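Local coordinates for peptidyl-prolyl cis-trans isomerase (Hirschia baltica, PDB 5EX2), which probably catalyses the cis-trans isomerisation of peptide bonds that precede proline, as expected of a periplasmic cyclophilin acting as a folding helper, at residues A[48-53]-A[166-171]; A[70-75]-A[178-183]. All coordinates share one frame; numbering follows the deposited sequence.

Contact 1 of 2, residues A[48-53]-A[166-171]; sequences VAQIRK and SGKDQF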
ATOM      1  N   VAL A  48      -1.987 -10.415   1.259  1.00  9.34           N
ATOM      2  CA  VAL A  48      -2.440 -10.125  -0.097  1.00 12.09           C
ATOM      3  C   VAL A  48      -3.425 -11.190  -0.574  1.00 10.81           C
ATOM      4  O   VAL A  48      -4.456 -10.866  -1.181  1.00 11.17           O
ATOM      5  CB  VAL A  48      -1.231 -10.001  -1.051  1.00 14.14           C
ATOM      6  CG1 VAL A  48      -1.630 -10.103  -2.525  1.00 17.53           C
ATOM      7  CG2 VAL A  48      -0.506  -8.698  -0.767  1.00 10.60           C
ATOM      8  N   ALA A  49      -3.144 -12.454  -0.282  1.00 10.66           N
ATOM      9  CA  ALA A  49      -4.076 -13.516  -0.641  1.00 14.00           C
ATOM     10  C   ALA A  49      -5.395 -13.324   0.111  1.00 11.48           C
ATOM     11  O   ALA A  49      -6.479 -13.517  -0.439  1.00 11.02           O
ATOM     12  CB  ALA A  49      -3.489 -14.880  -0.350  1.00 10.38           C
ATOM     13  N   GLN A  50      -5.307 -12.956   1.382  1.00  9.92           N
ATOM     14  CA  GLN A  50      -6.506 -12.706   2.184  1.00 11.55           C
ATOM     15  C   GLN A  50      -7.358 -11.597   1.595  1.00  8.69           C
ATOM     16  O   GLN A  50      -8.581 -11.724   1.493  1.00  9.25           O
ATOM     17  CB  GLN A  50      -6.108 -12.362   3.612  1.00 12.22           C
ATOM     18  CG  GLN A  50      -7.265 -12.088   4.570  1.00 12.83           C
ATOM     19  CD  GLN A  50      -7.880 -13.344   5.158  1.00 16.05           C
ATOM     20  OE1 GLN A  50      -7.553 -14.463   4.768  1.00 16.29           O
ATOM     21  NE2 GLN A  50      -8.764 -13.157   6.133  1.00 13.63           N
ATOM     22  N   ILE A  51      -6.738 -10.493   1.203  1.00 10.01           N
ATOM     23  CA  ILE A  51      -7.503  -9.370   0.666  1.00 10.44           C
ATOM     24  C   ILE A  51      -8.195  -9.776  -0.631  1.00 10.73           C
ATOM     25  O   ILE A  51      -9.368  -9.496  -0.808  1.00  9.05           O
ATOM     26  CB  ILE A  51      -6.615  -8.136   0.445  1.00  8.88           C
ATOM     27  CG1 ILE A  51      -6.084  -7.612   1.800  1.00 10.03           C
ATOM     28  CG2 ILE A  51      -7.360  -7.051  -0.311  1.00 11.36           C
ATOM     29  CD1 ILE A  51      -7.147  -7.224   2.835  1.00 15.22           C
ATOM     30  N   ARG A  52      -7.496 -10.453  -1.529  1.00  9.60           N
ATOM     31  CA  ARG A  52      -8.161 -10.924  -2.748  1.00 10.18           C
ATOM     32  C   ARG A  52      -9.370 -11.789  -2.424  1.00 10.69           C
ATOM     33  O   ARG A  52     -10.439 -11.638  -3.021  1.00 10.74           O
ATOM     34  CB  ARG A  52      -7.210 -11.729  -3.628  1.00 11.24           C
ATOM     35  CG  ARG A  52      -6.076 -10.941  -4.225  1.00 11.20           C
ATOM     36  CD  ARG A  52      -5.485 -11.664  -5.423  1.00 12.63           C
ATOM     37  NE  ARG A  52      -4.214 -11.069  -5.808  1.00 14.33           N
ATOM     38  CZ  ARG A  52      -3.026 -11.543  -5.460  1.00 13.83           C
ATOM     39  NH1 ARG A  52      -2.912 -12.650  -4.731  1.00 14.85           N
ATOM     40  NH2 ARG A  52      -1.939 -10.909  -5.861  1.00 13.99           N
ATOM     41  N   LYS A  53      -9.194 -12.702  -1.487  1.00 10.77           N
ATOM     42  CA  LYS A  53     -10.254 -13.598  -1.069  1.00 12.19           C
ATOM     43  C   LYS A  53     -11.446 -12.821  -0.528  1.00 11.00           C
ATOM     44  O   LYS A  53     -12.579 -13.067  -0.929  1.00 10.69           O
ATOM     45  CB  LYS A  53      -9.706 -14.565  -0.020  1.00 13.75           C
ATOM     46  CG  LYS A  53     -10.709 -15.522   0.577  1.00 15.95           C
ATOM     47  CD  LYS A  53     -10.042 -16.395   1.644  1.00 22.88           C
ATOM     48  CE  LYS A  53     -11.043 -17.312   2.337  1.00 32.55           C
ATOM     49  NZ  LYS A  53     -11.467 -18.445   1.470  1.00 39.64           N
ATOM     50  N   SER A 166      -4.533 -11.715  14.847  1.00 15.52           N
ATOM     51  CA  SER A 166      -5.974 -11.479  14.809  1.00 14.86           C
ATOM     52  C   SER A 166      -6.439 -10.707  13.572  1.00 13.73           C
ATOM     53  O   SER A 166      -7.635 -10.459  13.411  1.00 16.62           O
ATOM     54  CB  SER A 166      -6.404 -10.734  16.070  1.00 19.38           C
ATOM     55  OG  SER A 166      -5.800  -9.457  16.143  1.00 19.74           O
ATOM     56  N   GLY A 167      -5.522 -10.348  12.684  1.00 13.88           N
ATOM     57  CA  GLY A 167      -5.911  -9.683  11.452  1.00 12.05           C
ATOM     58  C   GLY A 167      -6.839 -10.587  10.671  1.00 13.59           C
ATOM     59  O   GLY A 167      -6.667 -11.802  10.668  1.00 15.08           O
ATOM     60  N   LYS A 168      -7.857 -10.011  10.040  1.00 12.97           N
ATOM     61  CA  LYS A 168      -8.853 -10.826   9.347  1.00 12.80           C
ATOM     62  C   LYS A 168      -9.469 -10.089   8.180  1.00 12.89           C
ATOM     63  O   LYS A 168      -9.231 -10.448   7.029  1.00 12.99           O
ATOM     64  CB  LYS A 168      -9.948 -11.276  10.314  1.00 13.21           C
ATOM     65  CG  LYS A 168     -10.951 -12.222   9.667  1.00 14.58           C
ATOM     66  CD  LYS A 168     -11.919 -12.812  10.677  1.00 17.92           C
ATOM     67  CE  LYS A 168     -12.879 -11.778  11.220  1.00 17.53           C
ATOM     68  NZ  LYS A 168     -13.721 -12.376  12.298  1.00 21.76           N
ATOM     69  N   ASP A 169     -10.273  -9.069   8.477  1.00 11.95           N
ATOM     70  CA  ASP A 169     -10.959  -8.292   7.437  1.00  9.95           C
ATOM     71  C   ASP A 169     -10.708  -6.793   7.545  1.00  7.99           C
ATOM     72  O   ASP A 169     -10.526  -6.112   6.552  1.00  9.64           O
ATOM     73  CB  ASP A 169     -12.468  -8.566   7.464  1.00 11.17           C
ATOM     74  CG  ASP A 169     -13.087  -8.449   8.843  1.00 13.70           C
ATOM     75  OD1 ASP A 169     -12.382  -8.258   9.861  1.00 13.48           O
ATOM     76  OD2 ASP A 169     -14.327  -8.569   8.895  1.00 13.31           O
ATOM     77  N   GLN A 170     -10.664  -6.273   8.763  1.00  8.95           N
ATOM     78  CA  GLN A 170     -10.509  -4.839   8.945  1.00  9.63           C
ATOM     79  C   GLN A 170      -9.146  -4.376   8.501  1.00  8.70           C
ATOM     80  O   GLN A 170      -8.136  -5.023   8.784  1.00 10.16           O
ATOM     81  CB  GLN A 170     -10.740  -4.448  10.402  1.00 10.65           C
ATOM     82  CG  GLN A 170     -12.154  -4.711  10.849  1.00 10.61           C
ATOM     83  CD  GLN A 170     -12.430  -4.225  12.239  1.00 14.32           C
ATOM     84  OE1 GLN A 170     -12.198  -3.061  12.556  1.00 16.80           O
ATOM     85  NE2 GLN A 170     -12.939  -5.112  13.081  1.00 17.29           N
ATOM     86  N   PHE A 171      -9.124  -3.232   7.828  1.00 10.23           N
ATOM     87  CA  PHE A 171      -7.915  -2.669   7.249  1.00 10.67           C
ATOM     88  C   PHE A 171      -7.844  -1.196   7.592  1.00 12.42           C
ATOM     89  O   PHE A 171      -8.844  -0.597   8.004  1.00 10.00           O
ATOM     90  CB  PHE A 171      -7.919  -2.825   5.734  1.00  9.22           C
ATOM     91  CG  PHE A 171      -9.076  -2.141   5.098  1.00  9.64           C
ATOM     92  CD1 PHE A 171     -10.274  -2.797   4.922  1.00 10.04           C
ATOM     93  CD2 PHE A 171      -8.981  -0.809   4.743  1.00  9.57           C
ATOM     94  CE1 PHE A 171     -11.365  -2.135   4.380  1.00 10.37           C
ATOM     95  CE2 PHE A 171     -10.059  -0.143   4.204  1.00 11.66           C
ATOM     96  CZ  PHE A 171     -11.257  -0.806   4.026  1.00 12.17           C
TER
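Gln50 and Lys168 meet through a single hydrogen bond, from the side-chain amide of a helical residue to a backbone carbonyl in the loop between strands 155-158 and 171-174. This is where helix 45-57 packs beside the end of the cyclophilin barrel. Along the loop, Ser166 OG bonds Asp163 O and Thr161 N within its own loop, and Gly167 pairs by backbone with Val92. Lys168 comes next and makes the contact with its main chain: its CB points away from the helix, and Gln50 NE2 reaches Lys168 O at 2.9 Å. The N-H points almost straight at the oxygen (173°) and stays in the plane of the Gln50 amide. At the acceptor, the C=O...N angle is 127° and the nitrogen lies tilted off the carbonyl plane. Gln50 CG, anti to the backbone N (chi1 -179°), lies 3.5 Å from Lys168 O, and the bend at chi2 turns the amide so that NE2 meets that oxygen. Asp169 CB points away from the helix; its OD1 takes a weak bond from Gln170 N at 2.8 Å, and its backbone O is held by Tyr60 OH. Phe171 begins the strand and does aim its CB toward the helix, but its CB and Ile51 CD1 stop 5.3 Å apart, and both side chains pack on Trp188 instead. Gln50 NE2 has a second acceptor in Glu90 O, so one buried amide nitrogen serves two separate pieces of main chain. Lys168 contributes no charge to the join; the bond asks only for its carbonyl, and it is the glutamine whose side-chain identity matters to this neutral, directional link.

Contact 2 of 2, residues A[70-75]-A[178-183]; sequences SGFMAQ and SRFLDR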
ATOM      1  N   SER A  70      -7.918  11.793  12.571  1.00 11.95           N
ATOM      2  CA  SER A  70      -7.206  12.813  11.829  1.00 14.77           C
ATOM      3  C   SER A  70      -5.723  12.696  12.073  1.00 12.51           C
ATOM      4  O   SER A  70      -5.289  12.478  13.203  1.00 14.54           O
ATOM      5  CB  SER A  70      -7.681  14.209  12.218  1.00 22.45           C
ATOM      6  OG  SER A  70      -7.094  15.171  11.359  1.00 23.70           O
ATOM      7  N   GLY A  71      -4.950  12.832  11.005  1.00 12.10           N
ATOM      8  CA  GLY A  71      -3.511  12.757  11.125  1.00 13.81           C
ATOM      9  C   GLY A  71      -2.982  11.355  11.379  1.00 12.01           C
ATOM     10  O   GLY A  71      -1.825  11.206  11.752  1.00 12.58           O
ATOM     11  N   PHE A  72      -3.806  10.339  11.175  1.00 10.01           N
ATOM     12  CA  PHE A  72      -3.433   8.962  11.469  1.00  8.33           C
ATOM     13  C   PHE A  72      -3.931   8.039  10.363  1.00  9.39           C
ATOM     14  O   PHE A  72      -3.206   7.786   9.408  1.00  9.26           O
ATOM     15  CB  PHE A  72      -3.977   8.599  12.867  1.00  9.71           C
ATOM     16  CG  PHE A  72      -3.630   7.222  13.347  1.00  9.20           C
ATOM     17  CD1 PHE A  72      -2.541   6.523  12.840  1.00 12.48           C
ATOM     18  CD2 PHE A  72      -4.392   6.637  14.330  1.00 11.44           C
ATOM     19  CE1 PHE A  72      -2.242   5.255  13.312  1.00 12.16           C
ATOM     20  CE2 PHE A  72      -4.115   5.381  14.790  1.00 10.41           C
ATOM     21  CZ  PHE A  72      -3.030   4.682  14.288  1.00 12.48           C
ATOM     22  N   MET A  73      -5.161   7.561  10.460  1.00  9.83           N
ATOM     23  CA  MET A  73      -5.649   6.614   9.479  1.00  9.04           C
ATOM     24  C   MET A  73      -7.165   6.531   9.483  1.00  9.02           C
ATOM     25  O   MET A  73      -7.832   7.056  10.371  1.00  9.56           O
ATOM     26  CB  MET A  73      -5.039   5.230   9.738  1.00  8.90           C
ATOM     27  CG  MET A  73      -5.277   4.686  11.146  1.00 11.26           C
ATOM     28  SD  MET A  73      -6.910   3.905  11.267  1.00 13.12           S
ATOM     29  CE  MET A  73      -7.528   4.580  12.809  1.00 18.20           C
ATOM     30  N   ALA A  74      -7.669   5.874   8.443  1.00  8.47           N
ATOM     31  CA  ALA A  74      -9.074   5.530   8.321  1.00  8.36           C
ATOM     32  C   ALA A  74      -9.218   4.020   8.304  1.00  7.88           C
ATOM     33  O   ALA A  74      -8.687   3.337   7.423  1.00  8.93           O
ATOM     34  CB  ALA A  74      -9.653   6.133   7.058  1.00  9.52           C
ATOM     35  N   GLN A  75      -9.953   3.498   9.280  1.00  8.06           N
ATOM     36  CA  GLN A  75     -10.138   2.062   9.432  1.00  7.83           C
ATOM     37  C   GLN A  75     -11.536   1.639   8.992  1.00 10.31           C
ATOM     38  O   GLN A  75     -12.529   2.275   9.361  1.00 10.72           O
ATOM     39  CB  GLN A  75      -9.888   1.648  10.883  1.00 10.15           C
ATOM     40  CG  GLN A  75     -10.041   0.179  11.134  1.00 10.51           C
ATOM     41  CD  GLN A  75      -9.594  -0.206  12.532  1.00 16.36           C
ATOM     42  OE1 GLN A  75      -8.771   0.478  13.132  1.00 25.63           O
ATOM     43  NE2 GLN A  75     -10.162  -1.272  13.073  1.00 14.65           N
ATOM     44  N   SER A 178       2.993   7.228  10.215  1.00  9.20           N
ATOM     45  CA  SER A 178       2.733   6.663  11.538  1.00 12.22           C
ATOM     46  C   SER A 178       3.728   5.562  11.879  1.00  8.75           C
ATOM     47  O   SER A 178       3.384   4.379  11.860  1.00 10.58           O
ATOM     48  CB  SER A 178       1.311   6.126  11.595  1.00 11.36           C
ATOM     49  OG  SER A 178       0.384   7.158  11.308  1.00 10.90           O
ATOM     50  N   ARG A 179       4.961   5.948  12.175  1.00  9.86           N
ATOM     51  CA  ARG A 179       6.053   4.983  12.243  1.00  8.68           C
ATOM     52  C   ARG A 179       5.982   4.116  13.482  1.00 11.96           C
ATOM     53  O   ARG A 179       6.638   3.075  13.540  1.00 11.60           O
ATOM     54  CB  ARG A 179       7.408   5.692  12.170  1.00 11.79           C
ATOM     55  CG  ARG A 179       7.565   6.583  10.951  1.00 12.80           C
ATOM     56  CD  ARG A 179       7.401   5.829   9.620  1.00 12.49           C
ATOM     57  NE  ARG A 179       8.586   5.036   9.316  1.00 11.39           N
ATOM     58  CZ  ARG A 179       9.708   5.538   8.819  1.00 12.52           C
ATOM     59  NH1 ARG A 179       9.801   6.836   8.554  1.00 14.49           N
ATOM     60  NH2 ARG A 179      10.745   4.745   8.576  1.00 16.74           N
ATOM     61  N   PHE A 180       5.172   4.530  14.457  1.00  9.55           N
ATOM     62  CA  PHE A 180       4.942   3.718  15.653  1.00 10.62           C
ATOM     63  C   PHE A 180       4.192   2.426  15.326  1.00  9.85           C
ATOM     64  O   PHE A 180       4.163   1.518  16.144  1.00 11.80           O
ATOM     65  CB  PHE A 180       4.173   4.526  16.707  1.00 10.50           C
ATOM     66  CG  PHE A 180       2.985   5.245  16.154  1.00 10.20           C
ATOM     67  CD1 PHE A 180       3.106   6.530  15.646  1.00 11.13           C
ATOM     68  CD2 PHE A 180       1.753   4.631  16.121  1.00 11.25           C
ATOM     69  CE1 PHE A 180       2.010   7.186  15.121  1.00 12.52           C
ATOM     70  CE2 PHE A 180       0.656   5.278  15.604  1.00 11.61           C
ATOM     71  CZ  PHE A 180       0.792   6.564  15.095  1.00 11.71           C
ATOM     72  N   LEU A 181       3.623   2.323  14.120  1.00  9.84           N
ATOM     73  CA  LEU A 181       3.006   1.070  13.678  1.00  9.32           C
ATOM     74  C   LEU A 181       3.992   0.091  13.083  1.00  9.54           C
ATOM     75  O   LEU A 181       3.689  -1.101  12.949  1.00  9.43           O
ATOM     76  CB  LEU A 181       1.941   1.337  12.628  1.00  9.60           C
ATOM     77  CG  LEU A 181       0.789   2.239  13.040  1.00  8.91           C
ATOM     78  CD1 LEU A 181      -0.162   2.358  11.864  1.00 10.99           C
ATOM     79  CD2 LEU A 181       0.066   1.719  14.268  1.00 11.84           C
ATOM     80  N   ASP A 182       5.163   0.596  12.699  1.00  9.75           N
ATOM     81  CA  ASP A 182       6.106  -0.210  11.936  1.00 10.64           C
ATOM     82  C   ASP A 182       6.579  -1.424  12.736  1.00 10.53           C
ATOM     83  O   ASP A 182       6.850  -1.332  13.939  1.00 10.65           O
ATOM     84  CB  ASP A 182       7.317   0.627  11.517  1.00 10.11           C
ATOM     85  CG  ASP A 182       6.971   1.755  10.565  1.00  8.85           C
ATOM     86  OD1 ASP A 182       5.808   1.875  10.145  1.00  9.54           O
ATOM     87  OD2 ASP A 182       7.918   2.505  10.217  1.00 10.88           O
ATOM     88  N   ARG A 183       6.635  -2.555  12.037  1.00 12.28           N
ATOM     89  CA  ARG A 183       7.032  -3.849  12.579  1.00 10.81           C
ATOM     90  C   ARG A 183       6.010  -4.407  13.565  1.00 10.25           C
ATOM     91  O   ARG A 183       6.252  -5.445  14.172  1.00 11.58           O
ATOM     92  CB  ARG A 183       8.413  -3.771  13.228  1.00 10.39           C
ATOM     93  CG  ARG A 183       9.483  -3.239  12.288  1.00 13.41           C
ATOM     94  CD  ARG A 183      10.865  -3.235  12.927  1.00 16.21           C
ATOM     95  NE  ARG A 183      11.314  -4.593  13.200  1.00 20.20           N
ATOM     96  CZ  ARG A 183      11.346  -5.174  14.397  1.00 30.11           C
ATOM     97  NH1 ARG A 183      10.960  -4.526  15.494  1.00 34.42           N
ATOM     98  NH2 ARG A 183      11.770  -6.424  14.488  1.00 25.86           N
TER
HETATM   99  O   HOH W   1      -0.015   9.423  12.845  1.00 18.16           O
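Phe72 meets Ser178 and Leu181 at its ring edge and Phe180 obliquely, at the rim of the cyclophilin beta-barrel, just where Phe72 and Met73 form a classic beta bulge against strand 63-69. CG of Phe72 lies opposite the backbone N (chi1 -178°), which swings the ring out to the 3-10 segment 179-181. Near the ring plane, Ser178 OG sits 3.4 Å from Phe72 CD1, and Leu181 CD1 approaches Phe72 CE1 at 3.8 Å. Phe180, with CG between its backbone N and carbonyl carbon (chi1 47°), comes in obliquely: the ring planes make 48°, and Phe180 CE2 lies 3.7 Å from Phe72 CE1. Met73 folds back so that its CG covers the centre of one Phe72 face. With an alanine in place of Phe72, Phe180 and Leu181 would probably lose the apolar contact with its ring and the Met73 CG its aromatic cover, leaving the Phe180 ring freer to turn. Beside the ring runs a polar bridge: Ser178 OG, which also bonds Asp176 O, accepts a hydrogen bond from a water at 2.8 Å, and that water donates its other hydrogen to Gly71 O, again at 2.8 Å.

From the N terminus the chain passes helix 45-57, then the bulged turn into strand 73-76, and only much later the two loops that flank strand 171-174. Contact 1 closes a loop of 112 residues from 48-53 to 166-171; contact 2 starts inside it at 70-75 and ends beyond it at 178-183, so the two cross. Their centres lie 18 Å apart, contact 1 at the helix side and contact 2 at the far end of the strand pair. Strands 73-76 and 171-174, antiparallel neighbours in the barrel, join them, and Gln75 NE2 probably hydrogen-bonds Gln170 OE1 at 2.8 Å, tying the two contacts directly.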